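Local coordinates for uncharacterized protein conserved in bacteria (Cupriavidus necator, PDB 5DMH) that catalyses the ATP-dependent phosphorylation of 3-oxo-tetronate to 3-oxo-tetronate 4-phosphate in carbohydrate metabolism, at residues R311-I316 with L343-S348. Residues are numbered along the deposited sequence; the frame is centred on the assembly and turned at random.
Sequences RPALRI and LIYATS. With ADP (adenosine-5'-diphosphate), chain C.
Ser348 OG is gripped from both segments: it accepts a hydrogen bond from Arg315 NH2 at 2.9 Å and gives its own proton to Ala346 O at 2.7 Å. The N-H of Arg315 points fairly straight at the hydroxyl (155°), which sits at the guanidinium edge, in its plane. NH2 also forms a salt bridge to Glu352, and a water accepting from Arg315 NE donates to Ile316 O, so several partners fix the rotation of the guanidinium. The arginine reaches this point by running extended from CG to NE across the Tyr345 ring. Its CB lies over one ring face, 4.0 Å from the Tyr345 centroid, a CH-pi contact. With CG held between its backbone N and carbonyl carbon (chi1 72°), Tyr345 leans toward strand 313-315, where its ring meets the arginine chain, and Ala313 CB meets its edge. On the opposite sheet face, Leu314 CB touches Ile344 CD1, while Ile316 CD1 packs on Ile344 CG2 at 3.5 Å; Phe334, Ala331 and Val327 of helix 327-336 cover this side. Four backbone bonds establish parallel pairing, running from Leu343 N to Pro312 O through to Ile316 N with Tyr345 O at 2.8 Å, and the N-to-C directions of the two short strand segments differ by 12°. Strand 313-315 is the outermost on this side within the chain, with strand 288-292 flanking 343-345 on the other. Beyond the strand end, Ala346 O also accepts adenine N6 of ADP at 3.3 Å, so the edge-strand pair leads into the adenine pocket of the nucleotide-binding C-terminal domain of a four-carbon acid sugar kinase.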
loop_
_atom_site.group_PDB
_atom_site.type_symbol
_atom_site.label_atom_id
_atom_site.label_comp_id
_atom_site.label_asym_id
_atom_site.label_seq_id
_atom_site.Cartn_x
_atom_site.Cartn_y
_atom_site.Cartn_z
ATOM N N ARG A 311 17.548 20.522 -8.608
ATOM C CA ARG A 311 16.344 20.976 -7.912
ATOM C C ARG A 311 16.583 21.070 -6.408
ATOM O O ARG A 311 17.335 20.293 -5.856
ATOM C CB ARG A 311 15.169 20.066 -8.257
ATOM C CG ARG A 311 14.873 20.038 -9.752
ATOM C CD ARG A 311 13.638 19.221 -10.096
ATOM N NE ARG A 311 12.394 19.929 -9.783
ATOM C CZ ARG A 311 11.194 19.592 -10.261
ATOM N NH1 ARG A 311 11.067 18.553 -11.065
ATOM N NH2 ARG A 311 10.113 20.292 -9.940
ATOM N N PRO A 312 15.963 22.061 -5.747
ATOM C CA PRO A 312 16.234 22.299 -4.325
ATOM C C PRO A 312 15.844 21.134 -3.436
ATOM O O PRO A 312 14.775 20.540 -3.620
ATOM C CB PRO A 312 15.386 23.528 -3.983
ATOM C CG PRO A 312 14.458 23.773 -5.142
ATOM C CD PRO A 312 14.794 22.802 -6.249
ATOM N N ALA A 313 16.710 20.816 -2.479
ATOM C CA ALA A 313 16.497 19.677 -1.591
ATOM C C ALA A 313 17.177 19.888 -0.240
ATOM O O ALA A 313 18.231 20.527 -0.143
ATOM C CB ALA A 313 17.030 18.388 -2.224
ATOM N N LEU A 314 16.572 19.342 0.799
ATOM C CA LEU A 314 17.188 19.331 2.111
ATOM C C LEU A 314 17.118 17.942 2.700
ATOM O O LEU A 314 16.049 17.351 2.766
ATOM C CB LEU A 314 16.494 20.312 3.043
ATOM C CG LEU A 314 17.073 20.361 4.456
ATOM C CD1 LEU A 314 18.536 20.765 4.409
ATOM C CD2 LEU A 314 16.273 21.337 5.305
ATOM N N ARG A 315 18.257 17.443 3.159
ATOM C CA ARG A 315 18.320 16.121 3.780
ATOM C C ARG A 315 18.108 16.174 5.304
ATOM O O ARG A 315 18.599 17.081 5.991
ATOM C CB ARG A 315 19.673 15.497 3.466
ATOM C CG ARG A 315 19.790 14.065 3.840
ATOM C CD ARG A 315 21.099 13.497 3.383
ATOM N NE ARG A 315 21.143 12.064 3.604
ATOM C CZ ARG A 315 22.024 11.237 3.045
ATOM N NH1 ARG A 315 22.966 11.706 2.228
ATOM N NH2 ARG A 315 21.970 9.939 3.326
ATOM N N ILE A 316 17.337 15.219 5.798
ATOM C CA ILE A 316 17.042 15.030 7.214
ATOM C C ILE A 316 18.012 14.016 7.820
ATOM O O ILE A 316 18.095 12.892 7.337
ATOM C CB ILE A 316 15.654 14.348 7.392
ATOM C CG1 ILE A 316 14.535 15.188 6.780
ATOM C CG2 ILE A 316 15.398 14.047 8.849
ATOM C CD1 ILE A 316 14.662 16.629 7.066
ATOM N N LEU A 343 12.382 19.119 -2.252
ATOM C CA LEU A 343 12.442 17.754 -1.760
ATOM C C LEU A 343 13.026 17.764 -0.355
ATOM O O LEU A 343 14.122 18.314 -0.142
ATOM C CB LEU A 343 13.359 16.934 -2.673
ATOM C CG LEU A 343 13.712 15.530 -2.161
ATOM C CD1 LEU A 343 12.513 14.602 -2.065
ATOM C CD2 LEU A 343 14.787 14.926 -3.029
ATOM N N ILE A 344 12.272 17.231 0.605
ATOM C CA ILE A 344 12.784 16.963 1.942
ATOM C C ILE A 344 12.904 15.460 2.068
ATOM O O ILE A 344 11.910 14.746 1.869
ATOM C CB ILE A 344 11.849 17.531 3.014
ATOM C CG1 ILE A 344 11.513 18.991 2.711
ATOM C CG2 ILE A 344 12.436 17.359 4.417
ATOM C CD1 ILE A 344 12.681 19.985 2.823
ATOM N N TYR A 345 14.091 14.961 2.417
ATOM C CA TYR A 345 14.342 13.523 2.321
ATOM C C TYR A 345 15.247 12.993 3.400
ATOM O O TYR A 345 16.193 13.646 3.799
ATOM C CB TYR A 345 14.924 13.140 0.940
ATOM C CG TYR A 345 16.366 13.565 0.667
ATOM C CD1 TYR A 345 16.653 14.858 0.275
ATOM C CD2 TYR A 345 17.421 12.677 0.814
ATOM C CE1 TYR A 345 17.951 15.264 0.005
ATOM C CE2 TYR A 345 18.727 13.070 0.567
ATOM C CZ TYR A 345 18.984 14.367 0.171
ATOM O OH TYR A 345 20.266 14.762 -0.099
ATOM N N ALA A 346 14.927 11.799 3.875
ATOM C CA ALA A 346 15.794 11.064 4.778
ATOM C C ALA A 346 16.445 9.906 4.038
ATOM O O ALA A 346 17.352 9.254 4.556
ATOM C CB ALA A 346 14.998 10.554 5.947
ATOM N N THR A 347 15.933 9.636 2.838
ATOM C CA THR A 347 16.437 8.586 1.945
ATOM C C THR A 347 17.947 8.440 1.965
ATOM O O THR A 347 18.674 9.400 1.708
ATOM C CB THR A 347 15.938 8.863 0.523
ATOM O OG1 THR A 347 14.534 9.151 0.574
ATOM C CG2 THR A 347 16.191 7.675 -0.413
ATOM N N SER A 348 18.413 7.230 2.282
ATOM C CA SER A 348 19.833 6.940 2.524
ATOM C C SER A 348 20.192 5.514 2.064
ATOM O O SER A 348 19.309 4.689 1.867
ATOM C CB SER A 348 20.156 7.016 4.020
ATOM O OG SER A 348 19.886 8.298 4.569
HETATM P PB ADP C . 8.774 1.831 1.931
HETATM O O1B ADP C . 7.523 2.208 1.145
HETATM O O2B ADP C . 10.022 1.949 1.074
HETATM O O3B ADP C . 8.650 0.509 2.675
HETATM P PA ADP C . 8.293 3.328 4.401
HETATM O O1A ADP C . 8.121 4.791 4.526
HETATM O O2A ADP C . 7.153 2.383 4.573
HETATM O O3A ADP C . 9.035 3.052 2.978
HETATM O "O5'" ADP C . 9.373 2.787 5.456
HETATM C "C5'" ADP C . 10.677 3.341 5.549
HETATM C "C4'" ADP C . 11.066 3.435 7.021
HETATM O "O4'" ADP C . 12.465 3.646 7.128
HETATM C "C3'" ADP C . 10.387 4.611 7.711
HETATM O "O3'" ADP C . 10.058 4.291 9.077
HETATM C "C2'" ADP C . 11.449 5.663 7.653
HETATM O "O2'" ADP C . 11.232 6.713 8.572
HETATM C "C1'" ADP C . 12.682 4.826 7.892
HETATM N N9 ADP C . 13.870 5.540 7.439
HETATM C C8 ADP C . 14.001 6.276 6.308
HETATM N N7 ADP C . 15.225 6.819 6.231
HETATM C C5 ADP C . 15.887 6.421 7.343
HETATM C C6 ADP C . 17.220 6.665 7.893
HETATM N N6 ADP C . 18.068 7.425 7.171
HETATM N N1 ADP C . 17.543 6.072 9.059
HETATM C C2 ADP C . 16.676 5.294 9.740
HETATM N N3 ADP C . 15.417 5.033 9.318
HETATM C C4 ADP C . 14.989 5.585 8.142
HETATM O O HOH W 1 19.868 11.367 6.187
#